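Local coordinates for protein quinoline 2-oxidoreductase large subunit (Pseudomonas putida, PDB 1T3Q) that probably hydroxylates quinoline at carbon 2, as the molybdenum-bearing large subunit of a xanthine dehydrogenase-family enzyme that carries a molybdopterin cytosine dinucleotide cofactor, at residues 256-264 with 326-334; 200-208 with 217-225. All coordinates share one frame; numbering follows the deposited sequence.

Contact 1. Residues 256-264 with 326-334; sequences GQKAHLHPE and YNNLPWTQL. With SMO (dioxosulfidomolybdenum(VI) ion), chain O.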
loop_
_atom_site.group_PDB
_atom_site.type_symbol
_atom_site.label_atom_id
_atom_site.label_comp_id
_atom_site.label_asym_id
_atom_site.label_seq_id
_atom_site.Cartn_x
_atom_site.Cartn_y
_atom_site.Cartn_z
ATOM N N GLY B 256 22.007 9.374 -11.900
ATOM C CA GLY B 256 23.079 9.366 -10.916
ATOM C C GLY B 256 22.770 10.184 -9.672
ATOM O O GLY B 256 23.190 9.829 -8.563
ATOM N N GLN B 257 22.032 11.276 -9.839
ATOM C CA GLN B 257 21.704 12.137 -8.700
ATOM C C GLN B 257 20.950 11.366 -7.627
ATOM O O GLN B 257 21.133 11.598 -6.427
ATOM C CB GLN B 257 20.865 13.335 -9.151
ATOM C CG GLN B 257 20.710 14.413 -8.078
ATOM C CD GLN B 257 19.718 15.490 -8.466
ATOM O OE1 GLN B 257 18.512 15.330 -8.285
ATOM N NE2 GLN B 257 20.222 16.589 -9.017
ATOM N N LYS B 258 20.102 10.443 -8.064
ATOM C CA LYS B 258 19.317 9.643 -7.147
ATOM C C LYS B 258 20.015 8.328 -6.803
ATOM O O LYS B 258 19.393 7.371 -6.343
ATOM C CB LYS B 258 17.917 9.425 -7.736
ATOM C CG LYS B 258 17.139 10.741 -7.769
ATOM C CD LYS B 258 15.765 10.645 -8.424
ATOM C CE LYS B 258 15.143 12.035 -8.515
ATOM N NZ LYS B 258 13.954 12.077 -9.422
ATOM N N ALA B 259 21.326 8.309 -7.024
ATOM C CA ALA B 259 22.150 7.154 -6.706
ATOM C C ALA B 259 23.079 7.560 -5.562
ATOM O O ALA B 259 24.262 7.229 -5.562
ATOM C CB ALA B 259 22.965 6.720 -7.918
ATOM N N HIS B 260 22.533 8.309 -4.611
ATOM C CA HIS B 260 23.280 8.742 -3.430
ATOM C C HIS B 260 22.351 8.637 -2.238
ATOM O O HIS B 260 21.125 8.586 -2.387
ATOM C CB HIS B 260 23.716 10.210 -3.509
ATOM C CG HIS B 260 24.588 10.538 -4.679
ATOM N ND1 HIS B 260 24.084 11.023 -5.866
ATOM C CD2 HIS B 260 25.932 10.472 -4.837
ATOM C CE1 HIS B 260 25.080 11.246 -6.705
ATOM N NE2 HIS B 260 26.211 10.920 -6.107
ATOM N N LEU B 261 22.935 8.609 -1.048
ATOM C CA LEU B 261 22.133 8.585 0.161
ATOM C C LEU B 261 21.989 10.060 0.506
ATOM O O LEU B 261 22.988 10.773 0.612
ATOM C CB LEU B 261 22.861 7.853 1.291
ATOM C CG LEU B 261 22.051 7.798 2.587
ATOM C CD1 LEU B 261 20.818 6.927 2.387
ATOM C CD2 LEU B 261 22.911 7.237 3.712
ATOM N N HIS B 262 20.761 10.534 0.665
ATOM C CA HIS B 262 20.558 11.946 0.983
ATOM C C HIS B 262 20.264 12.144 2.461
ATOM O O HIS B 262 19.591 11.329 3.084
ATOM C CB HIS B 262 19.382 12.523 0.187
ATOM C CG HIS B 262 19.341 12.074 -1.238
ATOM N ND1 HIS B 262 20.349 12.353 -2.135
ATOM C CD2 HIS B 262 18.426 11.339 -1.913
ATOM C CE1 HIS B 262 20.058 11.802 -3.301
ATOM N NE2 HIS B 262 18.897 11.182 -3.193
ATOM N N PRO B 263 20.785 13.227 3.046
ATOM C CA PRO B 263 20.520 13.473 4.464
ATOM C C PRO B 263 19.011 13.412 4.720
ATOM O O PRO B 263 18.560 12.850 5.715
ATOM C CB PRO B 263 21.089 14.872 4.676
ATOM C CG PRO B 263 22.284 14.869 3.782
ATOM C CD PRO B 263 21.767 14.190 2.513
ATOM N N GLU B 264 18.230 13.975 3.800
ATOM C CA GLU B 264 16.778 13.992 3.957
ATOM C C GLU B 264 16.137 12.611 4.064
ATOM O O GLU B 264 15.118 12.461 4.732
ATOM C CB GLU B 264 16.124 14.790 2.822
ATOM C CG GLU B 264 16.453 16.275 2.848
ATOM C CD GLU B 264 17.659 16.644 2.005
ATOM O OE1 GLU B 264 18.615 15.841 1.925
ATOM O OE2 GLU B 264 17.657 17.751 1.427
ATOM N N TYR B 326 31.916 17.728 1.583
ATOM C CA TYR B 326 31.971 16.354 2.080
ATOM C C TYR B 326 32.057 15.358 0.931
ATOM O O TYR B 326 31.964 15.728 -0.243
ATOM C CB TYR B 326 30.699 16.019 2.869
ATOM C CG TYR B 326 30.311 17.015 3.939
ATOM C CD1 TYR B 326 30.937 17.012 5.187
ATOM C CD2 TYR B 326 29.308 17.958 3.705
ATOM C CE1 TYR B 326 30.571 17.923 6.179
ATOM C CE2 TYR B 326 28.936 18.876 4.690
ATOM C CZ TYR B 326 29.573 18.851 5.926
ATOM O OH TYR B 326 29.207 19.754 6.902
ATOM N N ASN B 327 32.227 14.089 1.287
ATOM C CA ASN B 327 32.254 13.018 0.307
ATOM C C ASN B 327 30.817 12.529 0.244
ATOM O O ASN B 327 30.206 12.276 1.281
ATOM C CB ASN B 327 33.123 11.843 0.769
ATOM C CG ASN B 327 34.603 12.116 0.651
ATOM O OD1 ASN B 327 35.307 12.204 1.657
ATOM N ND2 ASN B 327 35.088 12.239 -0.576
ATOM N N ASN B 328 30.269 12.410 -0.958
ATOM C CA ASN B 328 28.916 11.896 -1.103
ATOM C C ASN B 328 29.023 10.402 -0.816
ATOM O O ASN B 328 30.100 9.818 -0.946
ATOM C CB ASN B 328 28.424 12.071 -2.543
ATOM C CG ASN B 328 29.225 11.235 -3.528
ATOM O OD1 ASN B 328 30.110 11.738 -4.220
ATOM N ND2 ASN B 328 28.930 9.942 -3.575
ATOM N N LEU B 329 27.916 9.782 -0.428
ATOM C CA LEU B 329 27.897 8.343 -0.183
ATOM C C LEU B 329 27.015 7.808 -1.314
ATOM O O LEU B 329 25.924 8.326 -1.532
ATOM C CB LEU B 329 27.249 8.037 1.169
ATOM C CG LEU B 329 27.746 6.909 2.089
ATOM C CD1 LEU B 329 26.563 6.050 2.497
ATOM C CD2 LEU B 329 28.832 6.071 1.432
ATOM N N PRO B 330 27.437 6.726 -1.993
ATOM C CA PRO B 330 28.662 5.942 -1.785
ATOM C C PRO B 330 29.868 6.187 -2.699
ATOM O O PRO B 330 30.908 5.556 -2.512
ATOM C CB PRO B 330 28.157 4.522 -1.946
ATOM C CG PRO B 330 27.254 4.688 -3.175
ATOM C CD PRO B 330 26.518 6.012 -2.904
ATOM N N TRP B 331 29.755 7.092 -3.666
ATOM C CA TRP B 331 30.848 7.317 -4.612
ATOM C C TRP B 331 32.029 8.153 -4.135
ATOM O O TRP B 331 33.157 7.933 -4.580
ATOM C CB TRP B 331 30.289 7.927 -5.903
ATOM C CG TRP B 331 28.978 7.314 -6.294
ATOM C CD1 TRP B 331 27.771 7.949 -6.381
ATOM C CD2 TRP B 331 28.722 5.929 -6.556
ATOM N NE1 TRP B 331 26.780 7.046 -6.672
ATOM C CE2 TRP B 331 27.333 5.799 -6.786
ATOM C CE3 TRP B 331 29.529 4.785 -6.615
ATOM C CZ2 TRP B 331 26.731 4.567 -7.067
ATOM C CZ3 TRP B 331 28.932 3.558 -6.895
ATOM C CH2 TRP B 331 27.543 3.461 -7.117
ATOM N N THR B 332 31.760 9.101 -3.239
ATOM C CA THR B 332 32.767 10.014 -2.691
ATOM C C THR B 332 33.329 10.921 -3.775
ATOM O O THR B 332 32.888 10.882 -4.926
ATOM C CB THR B 332 33.946 9.261 -1.991
ATOM O OG1 THR B 332 34.846 8.721 -2.970
ATOM C CG2 THR B 332 33.409 8.123 -1.130
ATOM N N GLN B 333 34.299 11.748 -3.406
ATOM C CA GLN B 333 34.903 12.661 -4.357
ATOM C C GLN B 333 35.732 11.933 -5.417
ATOM O O GLN B 333 36.175 12.542 -6.389
ATOM C CB GLN B 333 35.752 13.698 -3.612
ATOM C CG GLN B 333 34.904 14.561 -2.676
ATOM C CD GLN B 333 35.672 15.688 -2.015
ATOM O OE1 GLN B 333 35.107 16.454 -1.229
ATOM N NE2 GLN B 333 36.952 15.800 -2.323
ATOM N N LEU B 334 35.920 10.629 -5.237
ATOM C CA LEU B 334 36.693 9.844 -6.200
ATOM C C LEU B 334 35.867 9.598 -7.461
ATOM O O LEU B 334 36.379 9.090 -8.460
ATOM C CB LEU B 334 37.106 8.500 -5.595
ATOM C CG LEU B 334 37.948 8.531 -4.314
ATOM C CD1 LEU B 334 38.475 7.126 -4.027
ATOM C CD2 LEU B 334 39.107 9.508 -4.480
HETATM S S SMO O . 25.746 8.374 -12.887
HETATM MO MO SMO O . 24.676 6.578 -13.324
HETATM O OM2 SMO O . 26.268 5.965 -12.985
HETATM O OM1 SMO O . 23.705 6.436 -11.944
HETATM O O HOH W 1 25.590 11.297 0.195
#
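Trp331 and His260 make the aromatic part of this contact: the indole turns the edge of its five-membered ring toward the face of the imidazole, offset, with the planes at 80° and the centroids 5.0 Å apart. Trp331 CG stands anti to its carbonyl carbon (chi1 -40°), which carries the indole back to the 256-264 loop.

Two direct hydrogen bonds cross the contact, one from the indole and one between backbones. Trp331 NE1 gives its proton to Ala259 O at 2.8 Å, a bent bond (133°) whose acceptor lies tilted from the indole plane. Straighter is Leu261 N to Leu329 O, 3.0 Å, and the same carbonyl receives a CA-H contact from His260. Water 1 bridges Leu261 O and Leu329 N, accepting from the latter. The imidazole is pinned at both nitrogens, ND1 donating to Gln257 O at 3.1 Å, almost linear and in the ring plane though above the carbonyl plane, and NE2 bonding to Ala369 N. A leucine in place of Trp331 lacks the indole N-H, which would probably leave Ala259 O without this partner and open a gap beside the His260 face.

Apolar contact is lighter: Leu261 CD2 lies 4.0 Å from Leu329 CD1, the two side chains side by side, and Pro330, after a cis peptide, sets CG over the indole.

Gly256, at the start of a type I turn, brings its CA to 3.2 Å from OM1 of the molybdenum centre; a CB would collide with the sulfido ligand. Helix 226-237 packs on Leu261, Leu329 and Pro330, Tyr545 meets Trp331, and the 256-264 loop runs on into helix 263-275.

Contact 2. Residues 200-208 with 217-225; sequences PMETRGAVA and LILWTATQM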
loop_
_atom_site.group_PDB
_atom_site.type_symbol
_atom_site.label_atom_id
_atom_site.label_comp_id
_atom_site.label_asym_id
_atom_site.label_seq_id
_atom_site.Cartn_x
_atom_site.Cartn_y
_atom_site.Cartn_z
ATOM N N PRO B 200 17.075 16.353 -12.987
ATOM C CA PRO B 200 15.996 15.488 -13.472
ATOM C C PRO B 200 14.708 16.311 -13.386
ATOM O O PRO B 200 14.614 17.197 -12.542
ATOM C CB PRO B 200 16.015 14.331 -12.476
ATOM C CG PRO B 200 16.444 15.008 -11.200
ATOM C CD PRO B 200 17.574 15.891 -11.680
ATOM N N MET B 201 13.723 16.046 -14.245
ATOM C CA MET B 201 12.488 16.833 -14.183
ATOM C C MET B 201 11.763 16.643 -12.852
ATOM O O MET B 201 11.082 17.555 -12.377
ATOM C CB MET B 201 11.566 16.512 -15.368
ATOM C CG MET B 201 12.035 17.144 -16.675
ATOM S SD MET B 201 12.217 18.964 -16.590
ATOM C CE MET B 201 13.963 19.101 -16.134
ATOM N N GLU B 202 11.894 15.460 -12.256
ATOM C CA GLU B 202 11.300 15.212 -10.943
ATOM C C GLU B 202 12.437 15.395 -9.939
ATOM O O GLU B 202 13.488 14.769 -10.071
ATOM C CB GLU B 202 10.777 13.782 -10.813
ATOM C CG GLU B 202 10.337 13.450 -9.390
ATOM C CD GLU B 202 10.269 11.962 -9.123
ATOM O OE1 GLU B 202 11.262 11.258 -9.406
ATOM O OE2 GLU B 202 9.230 11.493 -8.621
ATOM N N THR B 203 12.235 16.247 -8.942
ATOM C CA THR B 203 13.272 16.476 -7.942
ATOM C C THR B 203 13.312 15.296 -6.976
ATOM O O THR B 203 12.558 14.333 -7.125
ATOM C CB THR B 203 12.989 17.757 -7.137
ATOM O OG1 THR B 203 11.703 17.650 -6.517
ATOM C CG2 THR B 203 13.020 18.979 -8.049
ATOM N N ARG B 204 14.180 15.373 -5.974
ATOM C CA ARG B 204 14.278 14.294 -5.000
ATOM C C ARG B 204 13.112 14.335 -4.026
ATOM O O ARG B 204 12.504 15.383 -3.799
ATOM C CB ARG B 204 15.591 14.388 -4.222
ATOM C CG ARG B 204 16.838 14.297 -5.093
ATOM C CD ARG B 204 18.076 14.584 -4.257
ATOM N NE ARG B 204 17.985 15.881 -3.595
ATOM C CZ ARG B 204 18.794 16.273 -2.617
ATOM N NH1 ARG B 204 18.641 17.472 -2.065
ATOM N NH2 ARG B 204 19.754 15.465 -2.183
ATOM N N GLY B 205 12.809 13.182 -3.447
ATOM C CA GLY B 205 11.719 13.109 -2.500
ATOM C C GLY B 205 11.700 11.784 -1.776
ATOM O O GLY B 205 12.241 10.793 -2.259
ATOM N N ALA B 206 11.085 11.774 -0.602
ATOM C CA ALA B 206 10.978 10.566 0.189
ATOM C C ALA B 206 9.880 10.741 1.231
ATOM O O ALA B 206 9.591 11.858 1.659
ATOM C CB ALA B 206 12.314 10.257 0.865
ATOM N N VAL B 207 9.261 9.631 1.619
ATOM C CA VAL B 207 8.201 9.636 2.615
ATOM C C VAL B 207 8.460 8.459 3.541
ATOM O O VAL B 207 8.608 7.325 3.084
ATOM C CB VAL B 207 6.799 9.456 1.970
ATOM C CG1 VAL B 207 5.721 9.491 3.043
ATOM C CG2 VAL B 207 6.553 10.553 0.945
ATOM N N ALA B 208 8.530 8.729 4.840
ATOM C CA ALA B 208 8.771 7.675 5.813
ATOM C C ALA B 208 7.543 7.438 6.680
ATOM O O ALA B 208 6.823 8.370 7.027
ATOM C CB ALA B 208 9.969 8.040 6.695
ATOM N N LEU B 217 9.587 0.231 9.920
ATOM C CA LEU B 217 9.721 1.461 9.158
ATOM C C LEU B 217 9.620 1.198 7.664
ATOM O O LEU B 217 10.273 0.293 7.138
ATOM C CB LEU B 217 11.080 2.109 9.446
ATOM C CG LEU B 217 11.558 3.211 8.486
ATOM C CD1 LEU B 217 10.698 4.464 8.648
ATOM C CD2 LEU B 217 13.017 3.540 8.768
ATOM N N ILE B 218 8.792 1.982 6.983
ATOM C CA ILE B 218 8.682 1.869 5.534
ATOM C C ILE B 218 9.154 3.216 5.009
ATOM O O ILE B 218 8.644 4.260 5.419
ATOM C CB ILE B 218 7.227 1.656 5.050
ATOM C CG1 ILE B 218 6.683 0.323 5.562
ATOM C CG2 ILE B 218 7.187 1.675 3.520
ATOM C CD1 ILE B 218 5.243 0.054 5.136
ATOM N N LEU B 219 10.145 3.195 4.131
ATOM C CA LEU B 219 10.658 4.414 3.539
ATOM C C LEU B 219 10.456 4.379 2.036
ATOM O O LEU B 219 11.063 3.557 1.341
ATOM C CB LEU B 219 12.153 4.582 3.828
ATOM C CG LEU B 219 12.833 5.739 3.080
ATOM C CD1 LEU B 219 12.227 7.072 3.508
ATOM C CD2 LEU B 219 14.332 5.725 3.369
ATOM N N TRP B 220 9.583 5.252 1.545
ATOM C CA TRP B 220 9.341 5.374 0.112
ATOM C C TRP B 220 10.349 6.420 -0.331
ATOM O O TRP B 220 10.432 7.487 0.266
ATOM C CB TRP B 220 7.941 5.917 -0.167
ATOM C CG TRP B 220 6.834 4.932 -0.035
ATOM C CD1 TRP B 220 6.275 4.185 -1.035
ATOM C CD2 TRP B 220 6.103 4.627 1.155
ATOM N NE1 TRP B 220 5.231 3.440 -0.537
ATOM C CE2 TRP B 220 5.105 3.694 0.804
ATOM C CE3 TRP B 220 6.194 5.057 2.485
ATOM C CZ2 TRP B 220 4.197 3.180 1.737
ATOM C CZ3 TRP B 220 5.290 4.546 3.416
ATOM C CH2 TRP B 220 4.303 3.616 3.035
ATOM N N THR B 221 11.144 6.120 -1.348
ATOM C CA THR B 221 12.107 7.103 -1.815
ATOM C C THR B 221 12.426 6.934 -3.290
ATOM O O THR B 221 12.510 5.814 -3.788
ATOM C CB THR B 221 13.425 7.050 -0.992
ATOM O OG1 THR B 221 14.385 7.927 -1.589
ATOM C CG2 THR B 221 13.994 5.638 -0.937
ATOM N N ALA B 222 12.574 8.059 -3.985
ATOM C CA ALA B 222 12.902 8.051 -5.407
ATOM C C ALA B 222 14.403 7.789 -5.503
ATOM O O ALA B 222 15.200 8.711 -5.677
ATOM C CB ALA B 222 12.559 9.393 -6.031
ATOM N N THR B 223 14.777 6.523 -5.383
ATOM C CA THR B 223 16.183 6.146 -5.421
ATOM C C THR B 223 16.502 5.109 -6.487
ATOM O O THR B 223 15.626 4.362 -6.937
ATOM C CB THR B 223 16.625 5.587 -4.048
ATOM O OG1 THR B 223 18.016 5.252 -4.090
ATOM C CG2 THR B 223 15.826 4.326 -3.704
ATOM N N GLN B 224 17.767 5.073 -6.886
ATOM C CA GLN B 224 18.241 4.105 -7.871
ATOM C C GLN B 224 18.900 2.934 -7.128
ATOM O O GLN B 224 19.277 1.933 -7.743
ATOM C CB GLN B 224 19.282 4.747 -8.800
ATOM C CG GLN B 224 18.841 6.063 -9.414
ATOM C CD GLN B 224 19.904 6.698 -10.285
ATOM O OE1 GLN B 224 19.984 7.921 -10.378
ATOM N NE2 GLN B 224 20.723 5.872 -10.936
ATOM N N MET B 225 19.020 3.055 -5.805
ATOM C CA MET B 225 19.674 2.016 -4.990
ATOM C C MET B 225 18.910 1.696 -3.694
ATOM O O MET B 225 19.399 1.963 -2.597
ATOM C CB MET B 225 21.094 2.485 -4.637
ATOM C CG MET B 225 21.945 2.905 -5.841
ATOM S SD MET B 225 23.520 3.707 -5.393
ATOM C CE MET B 225 24.437 2.294 -4.699
HETATM O O HOH W 2 15.086 10.413 -2.285
HETATM O O HOH W 3 15.017 11.313 -4.545
#
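Leu219 CG lies anti to its backbone N (chi1 172°), a turn that lays CD1 over the neighbouring strand, 4.0 Å from Ala208 CB and 4.1 Å from Ala206 CB. Trp220, with CG anti to its carbonyl carbon instead (chi1 -78°), puts the CE3 edge of its indole 3.4 Å from Val207 O, which sits near the ring plane. One indole face takes CG2 of its own neighbour Ile218, while Trp220 CB meets Val207 CB on that side of the sheet. Ala206, Ala208, Leu219 and Thr221 occupy the other side, where Leu217 CD1 also reaches Ala208 CB.

These strands, 205-211 and 216-221, form an antiparallel beta hairpin inside a mixed sheet, flanked by strands 279-282 and 244-247. Val207 and Trp220 are a hydrogen-bonded pair, with both N-to-O bonds at 2.8 Å; Ala206 with Thr221 and Ala208 with Leu219 are non-hydrogen-bonded pairs. Ala222 N to Gly205 O, longer at 3.3 Å but nearly straight (174°), continues the pairing past the strand end.

Two waters supplement this bond. Water 2, beside it, links Gly205 O with Thr221 OG1, a hydroxyl also bonded to Glu265; water 3, beyond it, accepts from Gly205 N and donates to Ala222 O, closing a bridge where the two segments separate. An inverse gamma turn centred on Ala222 then diverts the chain, and Thr223 OG1 accepts from Met225 N at 3.0 Å in an ST turn. Ala222 CB looks toward Glu202 OE1, whose polar partners are Gly252 N and Lys258 NZ. Helices 226-237 and 263-275 pack against Leu217 and Leu219.

Overall arrangement
Contacts 1 and 2 follow one another along the chain, with centres about 14 Å apart, and meet through Lys258: its NZ forms a salt bridge with Glu202 OE1 at 2.8 Å, and its backbone O lies 2.9 Å from Gln224 N, probably a hydrogen bond. Both reach the molybdenum site. Gly256 of contact 1 borders the dioxosulfidomolybdenum ion and the pterin cytosine dinucleotide, while Gln224 of contact 2 binds OM1 through NE2 and holds Gly256 N through OE1. At the start of the 200-208 segment, Met201 touches an iron-sulfur cluster and Phe109 of the small subunit packs on Met201 and Glu202, placing this segment beside a redox centre.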